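PDB 6SRN: TetR family transcriptional regulator from Streptomyces coelicolor, which probably binds operator DNA as a dimeric transcription factor and binds a small furan-carboxylic acid signal that controls antibiotic production. Local coordinates for residues E36-S39 with E40-S44; Q163-A166 with G167-P170. All blocks are in the same frame, centred on the assembly; numbering follows the deposited sequence.

Two local contacts, one along a helix and one round a turn, show how the same few residues of separation yield different chemistry. Contact 1 lies wholly within helix 31-49 of the TetR-type DNA-binding region and is mostly buried; contact 2 makes up most of the loop between helix 145-161 and helix 170-192 in the C-terminal region and is only partly buried. They sit on opposite sides of the chain's centre, their own centres about 40 Å apart, and share no helix. Backbone bonds repeat regularly in contact 1, with alanines, Ile41 and Phe42 facing neighbouring helices. In contact 2 a single turn bond and a water close the backbone, while Arg165 reaches the second subunit.

Contact 1 of 2, residues E36-S39 with E40-S44; sequences EAAS and EIFAS
Glu36 O accepts the amide of Glu40 at 2.9 Å (N to O), the first of four successive i to i+4 bonds that tie 36-39 to 40-44 as consecutive turns of one helix. Ala37 O takes Ile41 N and Ser39 O takes Ala43 N, while the bond from Phe42 N to Ala38 O is the straightest, 2.8 Å long with an N-H...O angle of 169°.

Van der Waals contacts follow the same spacing. The Phe42 ring swings back toward the preceding turn, with CG set beside its own backbone N (chi1 -75°), which brings CD2 to 3.3 Å from Ala38 O, obliquely to the ring, and makes an apolar pair of CE2 and Ala38 CB at 4.2 Å. Ile41 likewise lays CG1 alongside Ala37 O, 3.6 Å away. This is helix 31-49, which packs in the TetR-type DNA-binding region against helix 52-59 through Ala37 and Ile41, and against helix 73-86 through Ala38, Ser39 and Phe42.

The charged pair is of another kind. Glu36 bends at chi2; Glu40 runs extended beyond CG. The side chains cross obliquely, Glu36 CG touching Glu40 OE2 at 4.0 Å. The carboxylate planes are 78° apart, with Glu36 OE2 and Glu40 OE2 separated by 4.5 Å. The likely repulsion is probably eased by Arg58, whose NH1 forms a salt bridge with Glu40 OE1. Ser39 OG turns back along the helix to hydrogen-bond Leu35 O.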
ATOM      1  N   GLU A  36      19.392  15.167   1.873  1.00 10.82           N
ATOM      2  CA  GLU A  36      18.824  14.943   3.196  1.00 11.77           C
ATOM      3  C   GLU A  36      17.820  16.036   3.568  1.00 10.25           C
ATOM      4  O   GLU A  36      16.722  15.743   4.051  1.00  9.31           O
ATOM      5  CB  GLU A  36      19.944  14.845   4.219  1.00 13.30           C
ATOM      6  CG  GLU A  36      19.544  14.258   5.549  1.00 16.24           C
ATOM      7  CD  GLU A  36      19.200  12.744   5.501  1.00 17.75           C
ATOM      8  OE1 GLU A  36      19.718  11.924   4.652  1.00 19.05           O
ATOM      9  OE2 GLU A  36      18.435  12.319   6.392  1.00 26.14           O
ATOM     10  N   ALA A  37      18.192  17.288   3.306  1.00  9.43           N
ATOM     11  CA  ALA A  37      17.276  18.402   3.535  1.00  9.41           C
ATOM     12  C   ALA A  37      16.026  18.315   2.688  1.00  8.92           C
ATOM     13  O   ALA A  37      14.925  18.528   3.195  1.00  9.12           O
ATOM     14  CB  ALA A  37      17.981  19.733   3.295  1.00  9.34           C
ATOM     15  N   ALA A  38      16.202  17.969   1.418  1.00  9.03           N
ATOM     16  CA  ALA A  38      15.071  17.788   0.547  1.00  8.89           C
ATOM     17  C   ALA A  38      14.159  16.678   1.073  1.00  8.86           C
ATOM     18  O   ALA A  38      12.945  16.791   1.025  1.00  9.59           O
ATOM     19  CB  ALA A  38      15.529  17.462  -0.848  1.00  9.34           C
ATOM     20  N   SER A  39      14.769  15.631   1.557  1.00  8.61           N
ATOM     21  CA  SER A  39      14.004  14.480   2.066  1.00  8.94           C
ATOM     22  C   SER A  39      13.177  14.882   3.250  1.00  9.02           C
ATOM     23  O   SER A  39      12.036  14.464   3.395  1.00  9.34           O
ATOM     24  CB  SER A  39      14.933  13.340   2.413  1.00  9.10           C
ATOM     25  OG  SER A  39      15.491  12.789   1.214  1.00 10.36           O
ATOM     26  N   GLU A  40      13.781  15.624   4.168  1.00  8.89           N
ATOM     27  CA  GLU A  40      13.061  16.076   5.338  1.00 10.05           C
ATOM     28  C   GLU A  40      11.830  16.852   4.907  1.00  9.44           C
ATOM     29  O   GLU A  40      10.750  16.642   5.459  1.00 10.61           O
ATOM     30  CB  GLU A  40      13.970  16.938   6.232  1.00 11.49           C
ATOM     31  CG  GLU A  40      15.070  16.125   6.926  1.00 14.13           C
ATOM     32  CD  GLU A  40      16.212  16.957   7.505  1.00 17.67           C
ATOM     33  OE1 GLU A  40      16.108  18.194   7.505  1.00 19.57           O
ATOM     34  OE2 GLU A  40      17.214  16.361   7.988  1.00 20.56           O
ATOM     35  N   ILE A  41      11.984  17.757   3.958  1.00  9.82           N
ATOM     36  CA  ILE A  41      10.860  18.600   3.521  1.00  9.94           C
ATOM     37  C   ILE A  41       9.790  17.817   2.738  1.00 10.01           C
ATOM     38  O   ILE A  41       8.590  17.995   2.942  1.00  9.43           O
ATOM     39  CB  ILE A  41      11.396  19.845   2.770  1.00 10.78           C
ATOM     40  CG1 ILE A  41      12.116  20.716   3.789  1.00 11.95           C
ATOM     41  CG2 ILE A  41      10.266  20.603   2.064  1.00 11.23           C
ATOM     42  CD1 ILE A  41      12.962  21.785   3.214  1.00 13.04           C
ATOM     43  N   PHE A  42      10.237  16.957   1.847  1.00  9.19           N
ATOM     44  CA  PHE A  42       9.272  16.142   1.109  1.00  8.91           C
ATOM     45  C   PHE A  42       8.513  15.221   2.060  1.00  8.73           C
ATOM     46  O   PHE A  42       7.321  14.988   1.884  1.00  9.48           O
ATOM     47  CB  PHE A  42       9.934  15.274   0.049  1.00  9.01           C
ATOM     48  CG  PHE A  42      10.404  15.998  -1.200  1.00  8.66           C
ATOM     49  CD1 PHE A  42       9.604  16.884  -1.893  1.00  8.64           C
ATOM     50  CD2 PHE A  42      11.649  15.666  -1.736  1.00  8.77           C
ATOM     51  CE1 PHE A  42      10.069  17.463  -3.075  1.00  8.63           C
ATOM     52  CE2 PHE A  42      12.117  16.214  -2.926  1.00  8.87           C
ATOM     53  CZ  PHE A  42      11.327  17.129  -3.558  1.00  8.93           C
ATOM     54  N   ALA A  43       9.215  14.633   3.023  1.00  8.52           N
ATOM     55  CA  ALA A  43       8.533  13.716   3.968  1.00  8.50           C
ATOM     56  C   ALA A  43       7.452  14.417   4.792  1.00  8.85           C
ATOM     57  O   ALA A  43       6.384  13.855   5.044  1.00  8.82           O
ATOM     58  CB  ALA A  43       9.554  13.038   4.861  1.00  8.67           C
ATOM     59  N   SER A  44       7.713  15.667   5.138  1.00 10.28           N
ATOM     60  CA  SER A  44       6.818  16.378   6.006  1.00 11.79           C
ATOM     61  C   SER A  44       5.717  17.090   5.241  1.00 11.51           C
ATOM     62  O   SER A  44       4.598  17.163   5.759  1.00 11.83           O
ATOM     63  CB  SER A  44       7.604  17.294   6.952  1.00 14.34           C
ATOM     64  OG  SER A  44       8.285  18.283   6.295  1.00 18.98           O
TER

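Contact 2 of 2, residues Q163-A166 with G167-P170; sequences QLRA and GVDP
Val168 lies against both Leu164 and Arg165, one methyl group for each, as the chain reverses between helices 145-161 and 170-192. Its chi1 of 176° sets CG1 anti to the backbone N, where it meets Leu164 CG at 4.2 Å with the two side chains nearly perpendicular. The same rotation puts CG2 beside the backbone N, over one face of the Arg165 guanidinium and toward its rim, 3.8 Å from Arg165 NH2. Arg165 gets there by running extended through chi2 and then bending at chi3 (60°), which folds the flat group back above the valine. Leu164 also sends CD2 to 4.3 Å from Pro170 CG, linking the turn to the first residue of helix 170-192.

The backbone beneath is a type II beta turn from Arg165 to Val168, closed by Val168 N donating to Arg165 O at 3.1 Å. Gly167 occupies the third position with a positive phi of 93°, a conformation in which a side chain would collide with Ala166 O. A water donates to Arg165 O and, at 2.8 Å, to Val168 O, so Arg165 O receives two hydrogens. Just beyond the turn, Asp169 is the N-cap of helix 170-192, its OD2 accepting from Ala172 N.

The arginine's polar end is held from outside the turn: NE donates to Ala211 O, NH1 forms a salt bridge with Glu206 of the second subunit, and Phe210 of that subunit makes a cation-pi contact. Valine packing, the bond to Ala211 O and the pairing with Glu206 and Phe210 of the second subunit probably together fix where this side chain lies.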
ATOM      1  N   GLN A 163      15.920 -24.704   1.287  1.00 13.20           N
ATOM      2  CA  GLN A 163      15.469 -23.936   2.433  1.00 14.74           C
ATOM      3  C   GLN A 163      14.006 -23.520   2.303  1.00 15.35           C
ATOM      4  O   GLN A 163      13.300 -23.238   3.287  1.00 15.11           O
ATOM      5  CB  GLN A 163      16.396 -22.709   2.534  1.00 15.83           C
ATOM      6  CG  GLN A 163      16.201 -21.892   3.774  1.00 18.03           C
ATOM      7  CD  GLN A 163      17.299 -20.862   3.991  1.00 16.75           C
ATOM      8  OE1 GLN A 163      17.858 -20.261   3.058  1.00 15.38           O
ATOM      9  NE2 GLN A 163      17.615 -20.657   5.247  1.00 18.06           N
ATOM     10  N   LEU A 164      13.557 -23.447   1.059  1.00 16.97           N
ATOM     11  CA  LEU A 164      12.255 -22.879   0.728  1.00 17.78           C
ATOM     12  C   LEU A 164      11.282 -24.049   0.580  1.00 20.10           C
ATOM     13  O   LEU A 164      11.621 -25.091  -0.015  1.00 23.06           O
ATOM     14  CB  LEU A 164      12.403 -22.055  -0.544  1.00 17.55           C
ATOM     15  CG  LEU A 164      11.563 -20.849  -0.873  1.00 20.18           C
ATOM     16  CD1 LEU A 164      11.824 -19.763   0.163  1.00 21.20           C
ATOM     17  CD2 LEU A 164      11.904 -20.362  -2.262  1.00 20.03           C
ATOM     18  N   ARG A 165      10.096 -23.948   1.168  1.00 19.42           N
ATOM     19  CA  ARG A 165       9.063 -24.983   1.057  1.00 18.83           C
ATOM     20  C   ARG A 165       8.799 -25.399  -0.404  1.00 19.26           C
ATOM     21  O   ARG A 165       8.779 -24.565  -1.319  1.00 17.44           O
ATOM     22  CB  ARG A 165       7.740 -24.569   1.755  1.00 19.61           C
ATOM     23  CG  ARG A 165       6.525 -25.471   1.528  1.00 19.49           C
ATOM     24  CD  ARG A 165       5.342 -25.128   2.437  1.00 18.80           C
ATOM     25  NE  ARG A 165       4.880 -23.754   2.220  1.00 18.12           N
ATOM     26  CZ  ARG A 165       3.874 -23.368   1.430  1.00 17.73           C
ATOM     27  NH1 ARG A 165       3.141 -24.207   0.709  1.00 17.17           N
ATOM     28  NH2 ARG A 165       3.591 -22.088   1.327  1.00 16.67           N
ATOM     29  N   ALA A 166       8.596 -26.704  -0.586  1.00 20.91           N
ATOM     30  CA  ALA A 166       8.384 -27.284  -1.898  1.00 21.31           C
ATOM     31  C   ALA A 166       7.209 -26.640  -2.575  1.00 18.58           C
ATOM     32  O   ALA A 166       6.130 -26.453  -1.982  1.00 17.37           O
ATOM     33  CB  ALA A 166       8.169 -28.790  -1.805  1.00 21.88           C
ATOM     34  N   GLY A 167       7.442 -26.274  -3.831  1.00 18.85           N
ATOM     35  CA  GLY A 167       6.414 -25.704  -4.662  1.00 18.11           C
ATOM     36  C   GLY A 167       6.373 -24.190  -4.638  1.00 16.52           C
ATOM     37  O   GLY A 167       5.719 -23.589  -5.489  1.00 16.24           O
ATOM     38  N   VAL A 168       7.041 -23.565  -3.655  1.00 15.20           N
ATOM     39  CA  VAL A 168       7.080 -22.109  -3.605  1.00 14.83           C
ATOM     40  C   VAL A 168       7.975 -21.566  -4.714  1.00 14.41           C
ATOM     41  O   VAL A 168       9.126 -21.972  -4.851  1.00 14.75           O
ATOM     42  CB  VAL A 168       7.528 -21.627  -2.209  1.00 14.29           C
ATOM     43  CG1 VAL A 168       7.675 -20.111  -2.179  1.00 14.81           C
ATOM     44  CG2 VAL A 168       6.511 -22.090  -1.166  1.00 15.37           C
ATOM     45  N   ASP A 169       7.432 -20.706  -5.553  1.00 12.55           N
ATOM     46  CA  ASP A 169       8.195 -20.090  -6.627  1.00 12.25           C
ATOM     47  C   ASP A 169       8.921 -18.875  -6.088  1.00 10.88           C
ATOM     48  O   ASP A 169       8.273 -17.957  -5.526  1.00 10.49           O
ATOM     49  CB  ASP A 169       7.287 -19.644  -7.751  1.00 14.36           C
ATOM     50  CG  ASP A 169       8.071 -19.013  -8.860  1.00 16.00           C
ATOM     51  OD1 ASP A 169       8.866 -19.736  -9.515  1.00 22.22           O
ATOM     52  OD2 ASP A 169       7.932 -17.818  -9.069  1.00 21.68           O
ATOM     53  N   PRO A 170      10.253 -18.803  -6.246  1.00  9.59           N
ATOM     54  CA  PRO A 170      11.001 -17.628  -5.764  1.00  9.12           C
ATOM     55  C   PRO A 170      10.503 -16.268  -6.277  1.00  8.86           C
ATOM     56  O   PRO A 170      10.488 -15.298  -5.480  1.00  8.00           O
ATOM     57  CB  PRO A 170      12.433 -17.880  -6.230  1.00  9.64           C
ATOM     58  CG  PRO A 170      12.493 -19.324  -6.374  1.00  9.94           C
ATOM     59  CD  PRO A 170      11.160 -19.849  -6.746  1.00  9.69           C
TER
HETATM   60  O   HOH W   1      10.747 -23.716  -3.454  1.00 29.97           O